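Local atomic coordinates of DynE8 (Micromonospora chersina, PDB entry 4AMM), a protein that is an iterative polyketide synthase of enediyne (dynemicin) biosynthesis, represented here by its acyltransferase domain, which probably loads acyl units for chain extension. Residues 43-57 against 383-395. Residues are numbered along the deposited sequence; the frame is centred on the assembly and turned at random.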
loop_
_atom_site.group_PDB
_atom_site.type_symbol
_atom_site.label_atom_id
_atom_site.label_comp_id
_atom_site.label_asym_id
_atom_site.label_seq_id
_atom_site.Cartn_x
_atom_site.Cartn_y
_atom_site.Cartn_z
ATOM N N ALA A 43 -2.930 -13.875 -22.316
ATOM C CA ALA A 43 -2.828 -14.340 -20.915
ATOM C C ALA A 43 -2.914 -15.881 -20.912
ATOM O O ALA A 43 -2.188 -16.519 -20.102
ATOM C CB ALA A 43 -3.888 -13.733 -20.062
ATOM N N ALA A 44 -3.734 -16.471 -21.770
ATOM C CA ALA A 44 -3.893 -17.941 -21.784
ATOM C C ALA A 44 -2.632 -18.570 -22.292
ATOM O O ALA A 44 -2.222 -19.651 -21.820
ATOM C CB ALA A 44 -5.081 -18.292 -22.633
ATOM N N ALA A 45 -1.927 -17.945 -23.223
ATOM C CA ALA A 45 -0.789 -18.569 -23.886
ATOM C C ALA A 45 0.541 -18.263 -23.186
ATOM O O ALA A 45 1.519 -18.969 -23.392
ATOM C CB ALA A 45 -0.713 -17.982 -25.332
ATOM N N HIS A 46 0.668 -17.247 -22.358
ATOM C CA HIS A 46 1.860 -16.804 -21.693
ATOM C C HIS A 46 1.702 -16.887 -20.195
ATOM O O HIS A 46 1.556 -15.942 -19.449
ATOM C CB HIS A 46 2.142 -15.314 -22.107
ATOM C CG HIS A 46 2.545 -15.238 -23.531
ATOM N ND1 HIS A 46 1.690 -14.897 -24.552
ATOM C CD2 HIS A 46 3.704 -15.610 -24.103
ATOM C CE1 HIS A 46 2.358 -14.978 -25.701
ATOM N NE2 HIS A 46 3.577 -15.379 -25.443
ATOM N N ARG A 47 1.750 -18.128 -19.717
ATOM C CA ARG A 47 1.591 -18.477 -18.288
ATOM C C ARG A 47 2.457 -19.675 -17.982
ATOM O O ARG A 47 2.660 -20.497 -18.889
ATOM C CB ARG A 47 0.128 -18.617 -17.918
ATOM C CG ARG A 47 -0.619 -19.784 -18.692
ATOM C CD ARG A 47 -2.178 -19.567 -18.531
ATOM N NE ARG A 47 -2.910 -20.679 -19.129
ATOM C CZ ARG A 47 -3.354 -21.736 -18.387
ATOM N NH1 ARG A 47 -3.411 -21.679 -17.059
ATOM N NH2 ARG A 47 -3.850 -22.763 -19.058
ATOM N N GLY A 48 2.946 -19.700 -16.766
ATOM C CA GLY A 48 3.828 -20.826 -16.361
ATOM C C GLY A 48 5.242 -20.301 -16.203
ATOM O O GLY A 48 5.459 -19.245 -15.629
ATOM N N ASP A 49 6.193 -21.022 -16.801
ATOM C CA ASP A 49 7.616 -20.557 -16.746
ATOM C C ASP A 49 7.837 -19.712 -18.001
ATOM O O ASP A 49 7.926 -20.176 -19.126
ATOM C CB ASP A 49 8.494 -21.834 -16.856
ATOM C CG ASP A 49 9.933 -21.603 -16.478
ATOM O OD1 ASP A 49 10.375 -20.432 -16.428
ATOM O OD2 ASP A 49 10.617 -22.641 -16.202
ATOM N N VAL A 50 7.768 -18.436 -17.792
ATOM C CA VAL A 50 7.823 -17.468 -18.903
ATOM C C VAL A 50 9.033 -16.614 -18.544
ATOM O O VAL A 50 8.997 -15.730 -17.672
ATOM C CB VAL A 50 6.614 -16.557 -18.882
ATOM C CG1 VAL A 50 6.746 -15.556 -19.997
ATOM C CG2 VAL A 50 5.254 -17.295 -19.087
ATOM N N PRO A 51 10.214 -16.877 -19.118
ATOM C CA PRO A 51 11.463 -16.304 -18.601
ATOM C C PRO A 51 11.532 -14.772 -18.631
ATOM O O PRO A 51 11.756 -14.211 -17.534
ATOM C CB PRO A 51 12.543 -17.012 -19.513
ATOM C CG PRO A 51 11.834 -18.362 -19.915
ATOM C CD PRO A 51 10.389 -17.942 -20.138
ATOM N N ALA A 52 11.297 -14.181 -19.779
ATOM C CA ALA A 52 11.376 -12.710 -20.006
ATOM C C ALA A 52 9.904 -12.259 -20.180
ATOM O O ALA A 52 9.125 -12.832 -20.933
ATOM C CB ALA A 52 12.163 -12.423 -21.317
ATOM N N ARG A 53 9.567 -11.200 -19.406
ATOM C CA ARG A 53 8.130 -10.815 -19.273
ATOM C C ARG A 53 7.854 -9.333 -19.519
ATOM O O ARG A 53 8.650 -8.470 -19.116
ATOM C CB ARG A 53 7.670 -11.179 -17.862
ATOM C CG ARG A 53 7.753 -12.669 -17.498
ATOM C CD ARG A 53 7.165 -12.979 -16.136
ATOM N NE ARG A 53 7.202 -14.435 -15.902
ATOM C CZ ARG A 53 6.462 -15.057 -14.963
ATOM N NH1 ARG A 53 5.615 -14.393 -14.148
ATOM N NH2 ARG A 53 6.640 -16.418 -14.811
ATOM N N PHE A 54 6.721 -9.115 -20.083
ATOM C CA PHE A 54 6.146 -7.763 -20.310
ATOM C C PHE A 54 4.794 -7.811 -19.721
ATOM O O PHE A 54 3.994 -8.744 -19.949
ATOM C CB PHE A 54 6.064 -7.465 -21.814
ATOM C CG PHE A 54 5.228 -6.268 -22.183
ATOM C CD1 PHE A 54 3.903 -6.449 -22.392
ATOM C CD2 PHE A 54 5.842 -5.035 -22.311
ATOM C CE1 PHE A 54 3.079 -5.372 -22.745
ATOM C CE2 PHE A 54 5.032 -3.935 -22.667
ATOM C CZ PHE A 54 3.682 -4.113 -22.872
ATOM N N ALA A 55 4.336 -6.714 -19.041
ATOM C CA ALA A 55 2.930 -6.582 -18.694
ATOM C C ALA A 55 2.585 -5.092 -18.637
ATOM O O ALA A 55 3.403 -4.337 -18.068
ATOM C CB ALA A 55 2.658 -7.195 -17.277
ATOM N N ALA A 56 1.401 -4.735 -19.101
ATOM C CA ALA A 56 0.981 -3.331 -19.046
ATOM C C ALA A 56 -0.478 -3.313 -18.793
ATOM O O ALA A 56 -1.282 -4.087 -19.336
ATOM C CB ALA A 56 1.290 -2.673 -20.389
ATOM N N ALA A 57 -0.885 -2.302 -18.014
ATOM C CA ALA A 57 -2.285 -1.984 -17.868
ATOM C C ALA A 57 -2.582 -0.816 -18.823
ATOM O O ALA A 57 -1.899 0.204 -18.718
ATOM C CB ALA A 57 -2.555 -1.565 -16.440
ATOM N N ALA A 383 -0.329 -6.631 -13.291
ATOM C CA ALA A 383 0.770 -6.541 -14.270
ATOM C C ALA A 383 2.083 -6.518 -13.510
ATOM O O ALA A 383 3.058 -7.205 -13.952
ATOM C CB ALA A 383 0.643 -5.194 -15.098
ATOM N N ALA A 384 2.236 -5.796 -12.413
ATOM C CA ALA A 384 3.428 -5.730 -11.651
ATOM C C ALA A 384 3.767 -7.139 -11.122
ATOM O O ALA A 384 4.940 -7.568 -11.218
ATOM C CB ALA A 384 3.320 -4.729 -10.465
ATOM N N LEU A 385 2.784 -7.830 -10.508
ATOM C CA LEU A 385 3.060 -9.185 -9.939
ATOM C C LEU A 385 3.514 -10.056 -11.085
ATOM O O LEU A 385 4.428 -10.924 -10.837
ATOM C CB LEU A 385 1.792 -9.684 -9.351
ATOM C CG LEU A 385 1.346 -8.975 -8.036
ATOM C CD1 LEU A 385 -0.020 -9.357 -7.613
ATOM C CD2 LEU A 385 2.291 -9.338 -6.882
ATOM N N PHE A 386 2.900 -10.019 -12.252
ATOM C CA PHE A 386 3.275 -10.940 -13.336
ATOM C C PHE A 386 4.650 -10.620 -13.834
ATOM O O PHE A 386 5.522 -11.496 -13.940
ATOM C CB PHE A 386 2.220 -10.917 -14.468
ATOM C CG PHE A 386 2.577 -11.818 -15.628
ATOM C CD1 PHE A 386 2.196 -13.169 -15.555
ATOM C CD2 PHE A 386 3.302 -11.353 -16.687
ATOM C CE1 PHE A 386 2.553 -14.034 -16.598
ATOM C CE2 PHE A 386 3.685 -12.201 -17.715
ATOM C CZ PHE A 386 3.264 -13.573 -17.685
ATOM N N ALA A 387 4.974 -9.372 -14.162
ATOM C CA ALA A 387 6.265 -9.043 -14.764
ATOM C C ALA A 387 7.353 -9.351 -13.777
ATOM O O ALA A 387 8.442 -9.806 -14.197
ATOM C CB ALA A 387 6.295 -7.590 -15.222
ATOM N N ALA A 388 7.168 -9.107 -12.494
ATOM C CA ALA A 388 8.177 -9.341 -11.476
ATOM C C ALA A 388 8.321 -10.817 -11.149
ATOM O O ALA A 388 9.220 -11.183 -10.375
ATOM C CB ALA A 388 7.851 -8.534 -10.196
ATOM N N GLY A 389 7.463 -11.679 -11.732
ATOM C CA GLY A 389 7.605 -13.114 -11.515
ATOM C C GLY A 389 7.025 -13.546 -10.209
ATOM O O GLY A 389 7.281 -14.726 -9.842
ATOM N N ALA A 390 6.209 -12.741 -9.528
ATOM C CA ALA A 390 5.584 -13.201 -8.268
ATOM C C ALA A 390 4.313 -14.037 -8.537
ATOM O O ALA A 390 3.883 -14.727 -7.620
ATOM C CB ALA A 390 5.265 -12.026 -7.357
ATOM N N VAL A 391 3.732 -13.961 -9.731
ATOM C CA VAL A 391 2.610 -14.786 -10.139
ATOM C C VAL A 391 2.917 -15.329 -11.512
ATOM O O VAL A 391 3.626 -14.645 -12.304
ATOM C CB VAL A 391 1.215 -14.081 -10.106
ATOM C CG1 VAL A 391 0.914 -13.546 -8.713
ATOM C CG2 VAL A 391 1.141 -12.940 -11.149
ATOM N N ASP A 392 2.405 -16.511 -11.827
ATOM C CA ASP A 392 2.728 -17.102 -13.134
ATOM C C ASP A 392 1.638 -17.095 -14.154
ATOM O O ASP A 392 1.864 -17.457 -15.295
ATOM C CB ASP A 392 3.125 -18.546 -12.886
ATOM C CG ASP A 392 4.528 -18.633 -12.269
ATOM O OD1 ASP A 392 5.400 -17.686 -12.333
ATOM O OD2 ASP A 392 4.805 -19.746 -11.729
ATOM N N ASP A 393 0.456 -16.543 -13.793
ATOM C CA ASP A 393 -0.756 -16.773 -14.647
ATOM C C ASP A 393 -1.693 -15.603 -14.430
ATOM O O ASP A 393 -2.228 -15.473 -13.319
ATOM C CB ASP A 393 -1.372 -18.145 -14.243
ATOM C CG ASP A 393 -2.515 -18.567 -15.058
ATOM O OD1 ASP A 393 -3.160 -17.689 -15.767
ATOM O OD2 ASP A 393 -2.900 -19.762 -15.052
ATOM N N ALA A 394 -1.867 -14.773 -15.458
ATOM C CA ALA A 394 -2.746 -13.622 -15.352
ATOM C C ALA A 394 -4.143 -13.915 -15.862
ATOM O O ALA A 394 -5.040 -13.005 -15.873
ATOM C CB ALA A 394 -2.085 -12.484 -16.199
ATOM N N THR A 395 -4.476 -15.157 -16.240
ATOM C CA THR A 395 -5.851 -15.494 -16.694
ATOM C C THR A 395 -6.989 -15.122 -15.685
ATOM O O THR A 395 -8.068 -14.845 -16.209
ATOM C CB THR A 395 -6.036 -16.940 -17.204
ATOM O OG1 THR A 395 -5.818 -17.829 -16.103
ATOM C CG2 THR A 395 -5.111 -17.242 -18.368
HETATM O O HOH W 1 -0.830 -15.191 -18.078
#
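A Schellman motif at Gly-389 follows helix 376-387, whose residues 383-387 run antiparallel to residues 52-57 of a strand in the four-stranded antiparallel sheet, and Arg-53 of that strand reaches into the turn. Arg-53 NH1 donates to Phe-386 O (2.9 Å), in the carbonyl plane on a lone pair, and to Val-391 O (2.7 Å); Phe-386 O also accepts from Gly-389 N. Arg-53 NH2 forms a salt bridge with Asp-392 OD1 (3.0 Å), met from above the carboxylate plane, while Arg-53 NE bonds back to Val-50 O. These partners hold the guanidinium flat over one face of the Phe-386 ring, planes 25° apart, a cation-pi stack with Arg-53 CZ 4.6 Å from the ring centroid. The Phe-386 ring comes against the guanidinium because chi1 (178°) sets CG opposite the backbone N. Replacing Arg-53 by an alanine is likely to leave Asp-392 without its cationic mate and Val-391 O without this donor, and to take away the group stacked on Phe-386. Further along the strand, Ala-55 CB meets Ala-383 CB at 3.6 Å. Beyond the turn, Gly-48 N donates to Asp-392 O, Arg-47 NH1 makes a salt bridge to Asp-393 OD2 (2.8 Å), and Asp-393 OD1 accepts from Thr-395 N (2.9 Å) in an Asx turn.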